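Side-chain contact in protein ElaA (Escherichia coli, PDB 5Z6N), which probably acts as an N-acetyltransferase of the GNAT type, moving an acetyl group from acetyl coenzyme A to an amine: residues B[75-80]-B[101-106]. Residues are numbered along the deposited sequence; the frame is centred on the assembly and turned at random.
Sequences VVIGRV and ETCTHH
The sulfur of C103 comes down from the helix onto the strand and is met by two side chains, V75 and I77. V75 reaches it with one methyl, CG1, 3.7 Å from C103 SG. From the I77 side the end of its side chain does the touching: CD1 lies 3.9 Å from C103 SG, and CG1 of I77 is only slightly farther, at 4.0 Å. Seen from C103 SG, the directions to V75 CG1 and I77 CD1 open by about 107°, so the sulfur sits in the notch between the two side chains, not sandwiched by them. All of this is apolar packing among three buried residues, though the two segments bury only 119 Å² between them. V75 puts CG1 there by holding it opposite its own backbone N (chi1 -166°), while I77 runs out in an extended chain, chi2 -179°, and so presents its last methyl to the sulfur. The two residues share a face of the strand; V76, between them, points away from the helix, and its side chain touches L66 of strand 59-67. Strand 75-82, helix 91-106 and strand 112-117 form a beta-alpha-beta unit of the GNAT fold, and the contact sets the last turn of the helix against the beginning of the unit's first strand. In GNAT enzymes the opposite, N-terminal end of such a helix usually faces the pyrophosphate of coenzyme A, so the packing here probably lies away from the cofactor. V112, on the second parallel strand, touches V75, I77 and C103 alike. T99 and L100, a turn earlier in the helix, also lie against I77, and W107, just beyond the helix end, touches V75.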
loop_
_atom_site.group_PDB
_atom_site.type_symbol
_atom_site.label_atom_id
_atom_site.label_comp_id
_atom_site.label_asym_id
_atom_site.label_seq_id
_atom_site.Cartn_x
_atom_site.Cartn_y
_atom_site.Cartn_z
ATOM N N VAL B 75 -13.435 -18.367 -9.332
ATOM C CA VAL B 75 -12.227 -17.950 -8.636
ATOM C C VAL B 75 -11.497 -16.917 -9.484
ATOM O O VAL B 75 -11.307 -17.108 -10.692
ATOM C CB VAL B 75 -11.334 -19.166 -8.360
ATOM C CG1 VAL B 75 -10.269 -18.816 -7.370
ATOM C CG2 VAL B 75 -12.161 -20.346 -7.874
ATOM N N VAL B 76 -11.080 -15.819 -8.861
ATOM C CA VAL B 76 -10.375 -14.745 -9.553
ATOM C C VAL B 76 -8.913 -14.775 -9.135
ATOM O O VAL B 76 -8.606 -14.832 -7.938
ATOM C CB VAL B 76 -10.998 -13.369 -9.259
ATOM C CG1 VAL B 76 -10.017 -12.247 -9.615
ATOM C CG2 VAL B 76 -12.312 -13.212 -10.021
ATOM N N ILE B 77 -8.018 -14.744 -10.120
ATOM C CA ILE B 77 -6.590 -14.557 -9.897
ATOM C C ILE B 77 -6.225 -13.153 -10.357
ATOM O O ILE B 77 -6.712 -12.686 -11.393
ATOM C CB ILE B 77 -5.748 -15.614 -10.638
ATOM C CG1 ILE B 77 -6.044 -17.013 -10.107
ATOM C CG2 ILE B 77 -4.263 -15.314 -10.511
ATOM C CD1 ILE B 77 -5.229 -18.087 -10.791
ATOM N N GLY B 78 -5.384 -12.475 -9.583
ATOM C CA GLY B 78 -4.967 -11.132 -9.943
ATOM C C GLY B 78 -3.735 -10.728 -9.165
ATOM O O GLY B 78 -3.269 -11.449 -8.277
ATOM N N ARG B 79 -3.215 -9.548 -9.520
ATOM C CA ARG B 79 -2.020 -8.961 -8.899
ATOM C C ARG B 79 -0.768 -9.800 -9.162
ATOM O O ARG B 79 0.159 -9.826 -8.346
ATOM C CB ARG B 79 -2.215 -8.749 -7.393
ATOM C CG ARG B 79 -3.354 -7.825 -7.025
ATOM C CD ARG B 79 -3.277 -6.522 -7.802
ATOM N NE ARG B 79 -3.768 -5.390 -7.027
ATOM C CZ ARG B 79 -5.039 -4.999 -7.019
ATOM N NH1 ARG B 79 -5.410 -3.957 -6.294
ATOM N NH2 ARG B 79 -5.951 -5.663 -7.713
ATOM N N VAL B 80 -0.718 -10.470 -10.312
ATOM C CA VAL B 80 0.348 -11.425 -10.601
ATOM C C VAL B 80 1.657 -10.673 -10.812
ATOM O O VAL B 80 1.761 -9.824 -11.706
ATOM C CB VAL B 80 -0.009 -12.279 -11.824
ATOM C CG1 VAL B 80 1.118 -13.260 -12.141
ATOM C CG2 VAL B 80 -1.340 -13.003 -11.591
ATOM N N GLU B 101 -2.863 -24.665 -8.409
ATOM C CA GLU B 101 -2.939 -25.765 -7.452
ATOM C C GLU B 101 -3.668 -25.341 -6.184
ATOM O O GLU B 101 -4.285 -26.175 -5.510
ATOM C CB GLU B 101 -1.533 -26.270 -7.116
ATOM C CG GLU B 101 -1.480 -27.310 -5.998
ATOM C CD GLU B 101 -0.069 -27.554 -5.486
ATOM O OE1 GLU B 101 0.819 -26.713 -5.750
ATOM O OE2 GLU B 101 0.150 -28.580 -4.806
ATOM N N THR B 102 -3.614 -24.050 -5.847
ATOM C CA THR B 102 -4.391 -23.538 -4.725
ATOM C C THR B 102 -5.860 -23.373 -5.101
ATOM O O THR B 102 -6.746 -23.757 -4.329
ATOM C CB THR B 102 -3.802 -22.211 -4.243
ATOM O OG1 THR B 102 -2.442 -22.415 -3.834
ATOM C CG2 THR B 102 -4.599 -21.667 -3.063
ATOM N N CYS B 103 -6.134 -22.810 -6.281
ATOM C CA CYS B 103 -7.508 -22.750 -6.774
ATOM C C CYS B 103 -8.085 -24.148 -6.945
ATOM O O CYS B 103 -9.229 -24.412 -6.560
ATOM C CB CYS B 103 -7.562 -21.987 -8.098
ATOM S SG CYS B 103 -6.923 -20.300 -8.045
ATOM N N THR B 104 -7.304 -25.058 -7.534
ATOM C CA THR B 104 -7.738 -26.442 -7.697
ATOM C C THR B 104 -8.103 -27.063 -6.355
ATOM O O THR B 104 -9.216 -27.567 -6.167
ATOM C CB THR B 104 -6.638 -27.258 -8.381
ATOM O OG1 THR B 104 -6.580 -26.917 -9.772
ATOM C CG2 THR B 104 -6.898 -28.748 -8.237
ATOM N N HIS B 105 -7.169 -27.024 -5.403
ATOM C CA HIS B 105 -7.386 -27.659 -4.109
ATOM C C HIS B 105 -8.593 -27.062 -3.398
ATOM O O HIS B 105 -9.562 -27.767 -3.091
ATOM C CB HIS B 105 -6.129 -27.525 -3.246
ATOM C CG HIS B 105 -6.153 -28.362 -2.003
ATOM N ND1 HIS B 105 -5.046 -28.531 -1.200
ATOM C CD2 HIS B 105 -7.148 -29.076 -1.425
ATOM C CE1 HIS B 105 -5.356 -29.313 -0.181
ATOM N NE2 HIS B 105 -6.627 -29.656 -0.295
ATOM N N HIS B 106 -8.557 -25.754 -3.134
ATOM C CA HIS B 106 -9.565 -25.148 -2.270
ATOM C C HIS B 106 -10.954 -25.212 -2.895
ATOM O O HIS B 106 -11.921 -25.609 -2.235
ATOM C CB HIS B 106 -9.181 -23.707 -1.935
ATOM C CG HIS B 106 -8.364 -23.580 -0.686
ATOM N ND1 HIS B 106 -7.038 -23.952 -0.618
ATOM C CD2 HIS B 106 -8.697 -23.146 0.553
ATOM C CE1 HIS B 106 -6.586 -23.739 0.604
ATOM N NE2 HIS B 106 -7.574 -23.252 1.335
#